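Local coordinates for Thiol:disulfide interchange protein DsbC (Haemophilus influenzae, PDB 1T3B) that probably acts in the periplasm as a homodimeric disulfide isomerase of the thioredoxin family, transferring its disulfide to other proteins and rearranging theirs, at residues M78-P82 against P145-N150; C101-H105 against L149-E153; A122-M128 against V167-Y171. All coordinates share one frame. Residue numbers count along the deposited sequence, not the author numbering.

In the fold
All three contacts belong to the thioredoxin-fold part of the chain, whose mixed sheet runs in the order 79-81, 116-122, 88-94, 184-186. Contacts 1 and 2 are neighbours, their centres about 9 Å apart: both use helix 145-153, share Leu149 and Asn150, and meet where Tyr81 touches His105. Between them they pack that helix against edge strand 79-81 and against helix 99-105, which carries Cys101 of the redox-active disulfide. Contact 3 lies about 17 Å (centres) from contact 1 and 16 Å from contact 2, where the loop after strand 116-122 meets helix 166-177, the next helix after 145-153. In chain order 78-82, 101-105, 122-128, 145-153 and 167-171, they join sheet, active-site helix and the helices that follow.

Contact 1 of 3, residues M78-P82 against P145-N150; sequences MIVYP and PVFALN
Strand 79-81 is extended and crosses segment 145-150, the start of helix 145-153, almost at right angles, at -88°, with the axes 8.5 Å apart at closest approach. The backbones come nearest at Ile79 and Pro145, whose CA atoms are 6.1 Å apart. Ile79 points toward the helix in an m,t rotamer. Its CD1 reaches Pro145 CB at 3.4 Å, while its CG2 lies 3.9 Å from both Val146 CG2 and Leu149 CD2, so one side chain touches three residues. Two residues on, Tyr81 leaves the strand sideways with chi1 m, bringing its phenol end over to the helix. Its hydroxyl donates a hydrogen bond to Asn150, OH to OD1 2.7 Å, and OD1 sits close to the ring plane. Apolar contacts line the ring, Tyr81 CE1 to Val146 CG1 at 3.9 Å and Tyr81 CE2 to Leu149 CD2 at 4.0 Å. This is helix-on-sheet packing at the edge of a thioredoxin fold. Strand 79-81 pairs with strand 116-122 through backbone hydrogen bonds of Ile79 with Tyr120 and of Tyr81 with Val118; Trp140 and Ile139 of helix 131-141 pack on Ile79 and Leu149, and the Tyr81 hydroxyl is also hydrogen-bonded to His105 NE2 of helix 99-105.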
loop_
_atom_site.group_PDB
_atom_site.type_symbol
_atom_site.label_atom_id
_atom_site.label_comp_id
_atom_site.label_asym_id
_atom_site.label_seq_id
_atom_site.Cartn_x
_atom_site.Cartn_y
_atom_site.Cartn_z
ATOM N N MET A 78 -6.614 -8.163 30.038
ATOM C CA MET A 78 -5.550 -7.256 30.409
ATOM C C MET A 78 -5.277 -7.380 31.891
ATOM O O MET A 78 -6.187 -7.624 32.670
ATOM C CB MET A 78 -5.959 -5.824 30.071
ATOM C CG MET A 78 -6.036 -5.575 28.582
ATOM S SD MET A 78 -6.850 -4.035 28.166
ATOM C CE MET A 78 -7.505 -4.464 26.602
ATOM N N ILE A 79 -4.013 -7.230 32.272
ATOM C CA ILE A 79 -3.625 -7.298 33.666
ATOM C C ILE A 79 -3.527 -5.853 34.144
ATOM O O ILE A 79 -2.501 -5.214 33.996
ATOM C CB ILE A 79 -2.292 -8.032 33.816
ATOM C CG1 ILE A 79 -2.419 -9.427 33.190
ATOM C CG2 ILE A 79 -1.922 -8.119 35.288
ATOM C CD1 ILE A 79 -1.309 -10.398 33.535
ATOM N N VAL A 80 -4.618 -5.353 34.719
ATOM C CA VAL A 80 -4.720 -3.967 35.166
ATOM C C VAL A 80 -4.126 -3.582 36.515
ATOM O O VAL A 80 -4.161 -4.345 37.468
ATOM C CB VAL A 80 -6.198 -3.519 35.169
ATOM C CG1 VAL A 80 -6.296 -2.011 35.213
ATOM C CG2 VAL A 80 -6.902 -4.075 33.963
ATOM N N TYR A 81 -3.607 -2.362 36.568
ATOM C CA TYR A 81 -3.015 -1.774 37.755
ATOM C C TYR A 81 -3.605 -0.361 37.843
ATOM O O TYR A 81 -2.904 0.614 37.592
ATOM C CB TYR A 81 -1.493 -1.675 37.598
ATOM C CG TYR A 81 -0.766 -2.993 37.642
ATOM C CD1 TYR A 81 -0.294 -3.504 38.841
ATOM C CD2 TYR A 81 -0.563 -3.738 36.490
ATOM C CE1 TYR A 81 0.359 -4.719 38.893
ATOM C CE2 TYR A 81 0.088 -4.954 36.534
ATOM C CZ TYR A 81 0.547 -5.441 37.739
ATOM O OH TYR A 81 1.197 -6.651 37.792
ATOM N N PRO A 82 -4.892 -0.236 38.219
ATOM C CA PRO A 82 -5.614 1.039 38.342
ATOM C C PRO A 82 -4.907 2.064 39.214
ATOM O O PRO A 82 -4.039 1.713 40.006
ATOM C CB PRO A 82 -6.954 0.626 38.946
ATOM C CG PRO A 82 -7.079 -0.837 38.601
ATOM C CD PRO A 82 -5.684 -1.326 38.812
ATOM N N PRO A 145 -3.933 -12.902 37.703
ATOM C CA PRO A 145 -2.835 -12.422 36.857
ATOM C C PRO A 145 -1.887 -11.396 37.470
ATOM O O PRO A 145 -0.696 -11.398 37.165
ATOM C CB PRO A 145 -3.562 -11.887 35.633
ATOM C CG PRO A 145 -4.707 -12.830 35.516
ATOM C CD PRO A 145 -5.195 -12.913 36.944
ATOM N N VAL A 146 -2.407 -10.523 38.323
ATOM C CA VAL A 146 -1.575 -9.519 38.966
ATOM C C VAL A 146 -0.525 -10.180 39.842
ATOM O O VAL A 146 0.631 -9.776 39.847
ATOM C CB VAL A 146 -2.424 -8.568 39.814
ATOM C CG1 VAL A 146 -1.541 -7.655 40.619
ATOM C CG2 VAL A 146 -3.306 -7.751 38.914
ATOM N N PHE A 147 -0.928 -11.204 40.579
ATOM C CA PHE A 147 -0.000 -11.906 41.445
ATOM C C PHE A 147 0.968 -12.670 40.579
ATOM O O PHE A 147 2.174 -12.619 40.793
ATOM C CB PHE A 147 -0.742 -12.885 42.361
ATOM C CG PHE A 147 0.139 -13.571 43.362
ATOM C CD1 PHE A 147 0.353 -13.010 44.616
ATOM C CD2 PHE A 147 0.762 -14.774 43.046
ATOM C CE1 PHE A 147 1.174 -13.643 45.545
ATOM C CE2 PHE A 147 1.587 -15.418 43.961
ATOM C CZ PHE A 147 1.796 -14.855 45.213
ATOM N N ALA A 148 0.430 -13.380 39.597
ATOM C CA ALA A 148 1.247 -14.172 38.693
ATOM C C ALA A 148 2.302 -13.323 38.012
ATOM O O ALA A 148 3.468 -13.711 37.949
ATOM C CB ALA A 148 0.375 -14.830 37.657
ATOM N N LEU A 149 1.878 -12.164 37.513
ATOM C CA LEU A 149 2.765 -11.236 36.828
ATOM C C LEU A 149 3.718 -10.561 37.794
ATOM O O LEU A 149 4.910 -10.461 37.513
ATOM C CB LEU A 149 1.967 -10.159 36.073
ATOM C CG LEU A 149 2.813 -9.096 35.343
ATOM C CD1 LEU A 149 3.602 -9.804 34.251
ATOM C CD2 LEU A 149 1.943 -7.975 34.756
ATOM N N ASN A 150 3.198 -10.088 38.922
ATOM C CA ASN A 150 4.063 -9.437 39.890
ATOM C C ASN A 150 5.214 -10.366 40.237
ATOM O O ASN A 150 6.367 -9.930 40.327
ATOM C CB ASN A 150 3.294 -9.040 41.151
ATOM C CG ASN A 150 2.425 -7.809 40.945
ATOM O OD1 ASN A 150 2.679 -6.985 40.067
ATOM N ND2 ASN A 150 1.404 -7.669 41.769
#

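Contact 2 of 3, residues C101-H105 against L149-E153; sequences CHLLH and LNEAE
His105 offers one face of its imidazole to the aliphatic part of Glu153: Glu153 CG lies 3.9 Å from the ring centroid and 11° off the normal, a CH-pi contact. The setting is the thioredoxin-type active-site helix, which begins at the CxxC disulfide of Cys98 and Cys101, packed against helix 145-153. The two short helical segments cross at -120° with axes 11.2 Å apart, a wide spacing bridged by long side chains; the nearest CA atoms are those of His102 and Glu153, at 6.6 Å. His105 points toward its partner with chi1 t (-163°) and chi2 -73°. At the edge of the ring, His105 NE2 is 3.9 Å from Leu149 CD2, and His105 CE1 is 3.2 Å from Asn150 OD1. The polar partner of both His105 NE2 and Asn150 OD1 is the hydroxyl of Tyr81, which joins the two helices to strand 79-81. Glu153 is folded, with chi1 and chi2 both m, turning its carboxylate toward His102, one turn before His105. His102, with chi1 t, completes the contact by a His-carboxylate hydrogen bond, ND1 donating to Glu153 OE1 over 3.2 Å at an N-H...O angle of 148°.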
loop_
_atom_site.group_PDB
_atom_site.type_symbol
_atom_site.label_atom_id
_atom_site.label_comp_id
_atom_site.label_asym_id
_atom_site.label_seq_id
_atom_site.Cartn_x
_atom_site.Cartn_y
_atom_site.Cartn_z
ATOM N N CYS A 101 10.587 -3.256 30.090
ATOM C CA CYS A 101 9.222 -3.595 30.447
ATOM C C CYS A 101 9.331 -3.774 31.952
ATOM O O CYS A 101 8.472 -3.343 32.719
ATOM C CB CYS A 101 8.799 -4.914 29.809
ATOM S SG CYS A 101 9.022 -4.960 28.011
ATOM N N HIS A 102 10.412 -4.416 32.371
ATOM C CA HIS A 102 10.621 -4.638 33.778
ATOM C C HIS A 102 10.636 -3.313 34.520
ATOM O O HIS A 102 9.860 -3.105 35.453
ATOM C CB HIS A 102 11.933 -5.372 34.014
ATOM C CG HIS A 102 12.305 -5.462 35.457
ATOM N ND1 HIS A 102 11.647 -6.288 36.344
ATOM C CD2 HIS A 102 13.224 -4.785 36.185
ATOM C CE1 HIS A 102 12.147 -6.117 37.556
ATOM N NE2 HIS A 102 13.105 -5.210 37.488
ATOM N N LEU A 103 11.526 -2.422 34.092
ATOM C CA LEU A 103 11.684 -1.102 34.693
ATOM C C LEU A 103 10.351 -0.372 34.764
ATOM O O LEU A 103 9.987 0.165 35.802
ATOM C CB LEU A 103 12.684 -0.276 33.880
ATOM C CG LEU A 103 13.098 1.075 34.471
ATOM C CD1 LEU A 103 13.816 0.831 35.784
ATOM C CD2 LEU A 103 14.003 1.828 33.497
ATOM N N LEU A 104 9.626 -0.352 33.654
ATOM C CA LEU A 104 8.325 0.291 33.617
ATOM C C LEU A 104 7.446 -0.280 34.729
ATOM O O LEU A 104 6.724 0.438 35.408
ATOM C CB LEU A 104 7.696 0.077 32.233
ATOM C CG LEU A 104 6.200 -0.074 31.915
ATOM C CD1 LEU A 104 5.310 0.748 32.816
ATOM C CD2 LEU A 104 6.006 0.351 30.472
ATOM N N HIS A 105 7.540 -1.584 34.929
ATOM C CA HIS A 105 6.751 -2.258 35.943
ATOM C C HIS A 105 7.124 -1.821 37.358
ATOM O O HIS A 105 6.255 -1.646 38.216
ATOM C CB HIS A 105 6.921 -3.767 35.799
ATOM C CG HIS A 105 5.863 -4.559 36.497
ATOM N ND1 HIS A 105 5.806 -4.684 37.868
ATOM C CD2 HIS A 105 4.799 -5.241 36.014
ATOM C CE1 HIS A 105 4.755 -5.408 38.198
ATOM N NE2 HIS A 105 4.126 -5.758 37.090
ATOM N N LEU A 149 1.878 -12.164 37.513
ATOM C CA LEU A 149 2.765 -11.236 36.828
ATOM C C LEU A 149 3.718 -10.561 37.794
ATOM O O LEU A 149 4.910 -10.461 37.513
ATOM C CB LEU A 149 1.967 -10.159 36.073
ATOM C CG LEU A 149 2.813 -9.096 35.343
ATOM C CD1 LEU A 149 3.602 -9.804 34.251
ATOM C CD2 LEU A 149 1.943 -7.975 34.756
ATOM N N ASN A 150 3.198 -10.088 38.922
ATOM C CA ASN A 150 4.063 -9.437 39.890
ATOM C C ASN A 150 5.214 -10.366 40.237
ATOM O O ASN A 150 6.367 -9.930 40.327
ATOM C CB ASN A 150 3.294 -9.040 41.151
ATOM C CG ASN A 150 2.425 -7.809 40.945
ATOM O OD1 ASN A 150 2.679 -6.985 40.067
ATOM N ND2 ASN A 150 1.404 -7.669 41.769
ATOM N N GLU A 151 4.903 -11.651 40.392
ATOM C CA GLU A 151 5.910 -12.657 40.718
ATOM C C GLU A 151 6.859 -12.980 39.571
ATOM O O GLU A 151 8.044 -13.198 39.784
ATOM C CB GLU A 151 5.230 -13.923 41.218
ATOM C CG GLU A 151 4.698 -13.767 42.636
ATOM C CD GLU A 151 5.813 -13.640 43.668
ATOM O OE1 GLU A 151 6.529 -14.638 43.895
ATOM O OE2 GLU A 151 5.977 -12.543 44.248
ATOM N N ALA A 152 6.341 -13.023 38.354
ATOM C CA ALA A 152 7.187 -13.278 37.201
ATOM C C ALA A 152 8.228 -12.163 37.108
ATOM O O ALA A 152 9.393 -12.394 36.766
ATOM C CB ALA A 152 6.353 -13.303 35.939
ATOM N N GLU A 153 7.813 -10.943 37.426
ATOM C CA GLU A 153 8.725 -9.811 37.357
ATOM C C GLU A 153 9.769 -9.836 38.454
ATOM O O GLU A 153 10.822 -9.215 38.342
ATOM C CB GLU A 153 7.944 -8.508 37.418
ATOM C CG GLU A 153 7.132 -8.251 36.185
ATOM C CD GLU A 153 7.999 -8.091 34.939
ATOM O OE1 GLU A 153 8.944 -7.278 34.961
ATOM O OE2 GLU A 153 7.736 -8.770 33.925
#

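Contact 3 of 3, residues A122-M128 against V167-Y171; sequences AFPRAGM and VKKHY
The chain leaves strand 116-122 at Ala122 and turns through an irregular loop, with an inverse gamma turn centred on Ala126, beside the helical segment 167-171. CA atoms pair Ala122 with Val167 at 5.3 Å, Phe123 with Tyr171 at 4.9 Å and Met128 with Lys168 at 6.8 Å. One hydrogen bond crosses: Ala122 N donates to His170 ND1, 3.2 Å and nearly straight at 176°, with His170 chi1 m. Among the aromatics, Phe123 and Tyr171, both chi1 t, form an offset stack, centroids 4.7 Å apart and planes at 13°. Met128 SD adds an oblique Met-aromatic contact, 4.8 Å from the Tyr171 centroid. In the apolar packing, Val167 CG1 meets Ala122 CB at 3.6 Å and Val167 CG2 meets Met128 CE at 3.3 Å; Pro124 CD lies 4.1 Å from Tyr171 CD1. Around it, Trp140 and Met136 of helix 131-141 touch Ala122 and Pro124, while Arg125 reaches Cys98, placing this strand-to-helix connection of the thioredoxin fold beside the redox-active disulfide.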
loop_
_atom_site.group_PDB
_atom_site.type_symbol
_atom_site.label_atom_id
_atom_site.label_comp_id
_atom_site.label_asym_id
_atom_site.label_seq_id
_atom_site.Cartn_x
_atom_site.Cartn_y
_atom_site.Cartn_z
ATOM N N ALA A 122 -0.115 -9.004 26.401
ATOM C CA ALA A 122 1.130 -9.718 26.221
ATOM C C ALA A 122 1.698 -9.542 24.828
ATOM O O ALA A 122 0.972 -9.393 23.845
ATOM C CB ALA A 122 0.940 -11.201 26.511
ATOM N N PHE A 123 3.017 -9.565 24.750
ATOM C CA PHE A 123 3.663 -9.458 23.474
ATOM C C PHE A 123 4.935 -10.277 23.469
ATOM O O PHE A 123 6.027 -9.730 23.596
ATOM C CB PHE A 123 3.991 -8.006 23.138
ATOM C CG PHE A 123 4.372 -7.804 21.700
ATOM C CD1 PHE A 123 3.394 -7.698 20.714
ATOM C CD2 PHE A 123 5.710 -7.798 21.318
ATOM C CE1 PHE A 123 3.741 -7.592 19.378
ATOM C CE2 PHE A 123 6.067 -7.694 19.979
ATOM C CZ PHE A 123 5.079 -7.593 19.011
ATOM N N PRO A 124 4.812 -11.611 23.369
ATOM C CA PRO A 124 6.016 -12.451 23.348
ATOM C C PRO A 124 6.769 -12.300 22.019
ATOM O O PRO A 124 6.385 -12.855 20.983
ATOM C CB PRO A 124 5.471 -13.862 23.591
ATOM C CG PRO A 124 4.056 -13.784 23.157
ATOM C CD PRO A 124 3.613 -12.425 23.621
ATOM N N ARG A 125 7.850 -11.529 22.078
ATOM C CA ARG A 125 8.686 -11.219 20.922
ATOM C C ARG A 125 9.275 -12.418 20.180
ATOM O O ARG A 125 9.103 -12.535 18.968
ATOM C CB ARG A 125 9.803 -10.262 21.352
ATOM C CG ARG A 125 9.287 -8.909 21.812
ATOM C CD ARG A 125 10.386 -8.066 22.432
ATOM N NE ARG A 125 11.043 -8.736 23.548
ATOM C CZ ARG A 125 11.981 -8.179 24.305
ATOM N NH1 ARG A 125 12.367 -6.938 24.064
ATOM N NH2 ARG A 125 12.540 -8.866 25.292
ATOM N N ALA A 126 9.974 -13.295 20.900
ATOM C CA ALA A 126 10.583 -14.483 20.302
ATOM C C ALA A 126 9.509 -15.514 19.928
ATOM O O ALA A 126 9.638 -16.711 20.218
ATOM C CB ALA A 126 11.603 -15.096 21.276
ATOM N N GLY A 127 8.446 -15.037 19.285
ATOM C CA GLY A 127 7.364 -15.915 18.880
ATOM C C GLY A 127 6.713 -16.705 20.007
ATOM O O GLY A 127 7.154 -16.650 21.155
ATOM N N MET A 128 5.672 -17.462 19.657
ATOM C CA MET A 128 4.915 -18.268 20.615
ATOM C C MET A 128 5.515 -19.653 20.763
ATOM O O MET A 128 4.840 -20.582 21.201
ATOM C CB MET A 128 3.474 -18.437 20.138
ATOM C CG MET A 128 2.909 -17.259 19.389
ATOM S SD MET A 128 2.629 -15.855 20.454
ATOM C CE MET A 128 1.442 -16.535 21.516
ATOM N N VAL A 167 -2.147 -15.054 24.536
ATOM C CA VAL A 167 -0.951 -14.259 24.338
ATOM C C VAL A 167 -0.791 -14.109 22.836
ATOM O O VAL A 167 -0.317 -13.083 22.345
ATOM C CB VAL A 167 0.294 -14.934 24.954
ATOM C CG1 VAL A 167 0.307 -14.713 26.453
ATOM C CG2 VAL A 167 0.288 -16.412 24.654
ATOM N N LYS A 168 -1.224 -15.132 22.111
ATOM C CA LYS A 168 -1.156 -15.118 20.661
ATOM C C LYS A 168 -2.102 -14.053 20.129
ATOM O O LYS A 168 -1.724 -13.246 19.281
ATOM C CB LYS A 168 -1.532 -16.492 20.115
ATOM C CG LYS A 168 -1.246 -16.704 18.641
ATOM C CD LYS A 168 -1.442 -18.175 18.263
ATOM C CE LYS A 168 -1.402 -18.362 16.764
ATOM N NZ LYS A 168 -2.408 -17.494 16.077
ATOM N N LYS A 169 -3.326 -14.034 20.641
ATOM C CA LYS A 169 -4.290 -13.040 20.192
ATOM C C LYS A 169 -3.776 -11.636 20.508
ATOM O O LYS A 169 -3.956 -10.712 19.726
ATOM C CB LYS A 169 -5.655 -13.277 20.845
ATOM C CG LYS A 169 -6.722 -12.262 20.446
ATOM C CD LYS A 169 -8.107 -12.714 20.878
ATOM C CE LYS A 169 -8.235 -12.826 22.393
ATOM N NZ LYS A 169 -9.547 -13.428 22.788
ATOM N N HIS A 170 -3.121 -11.481 21.654
ATOM C CA HIS A 170 -2.570 -10.185 22.041
ATOM C C HIS A 170 -1.409 -9.823 21.132
ATOM O O HIS A 170 -1.212 -8.666 20.777
ATOM C CB HIS A 170 -2.076 -10.221 23.490
ATOM C CG HIS A 170 -3.176 -10.301 24.501
ATOM N ND1 HIS A 170 -2.937 -10.442 25.852
ATOM C CD2 HIS A 170 -4.521 -10.234 24.361
ATOM C CE1 HIS A 170 -4.088 -10.458 26.499
ATOM N NE2 HIS A 170 -5.065 -10.333 25.618
ATOM N N TYR A 171 -0.634 -10.828 20.764
ATOM C CA TYR A 171 0.508 -10.633 19.895
ATOM C C TYR A 171 0.072 -10.095 18.535
ATOM O O TYR A 171 0.495 -9.034 18.097
ATOM C CB TYR A 171 1.209 -11.961 19.707
ATOM C CG TYR A 171 2.477 -11.847 18.932
ATOM C CD1 TYR A 171 3.684 -11.620 19.578
ATOM C CD2 TYR A 171 2.478 -11.969 17.546
ATOM C CE1 TYR A 171 4.867 -11.524 18.860
ATOM C CE2 TYR A 171 3.651 -11.873 16.818
ATOM C CZ TYR A 171 4.844 -11.651 17.478
ATOM O OH TYR A 171 6.013 -11.555 16.763
#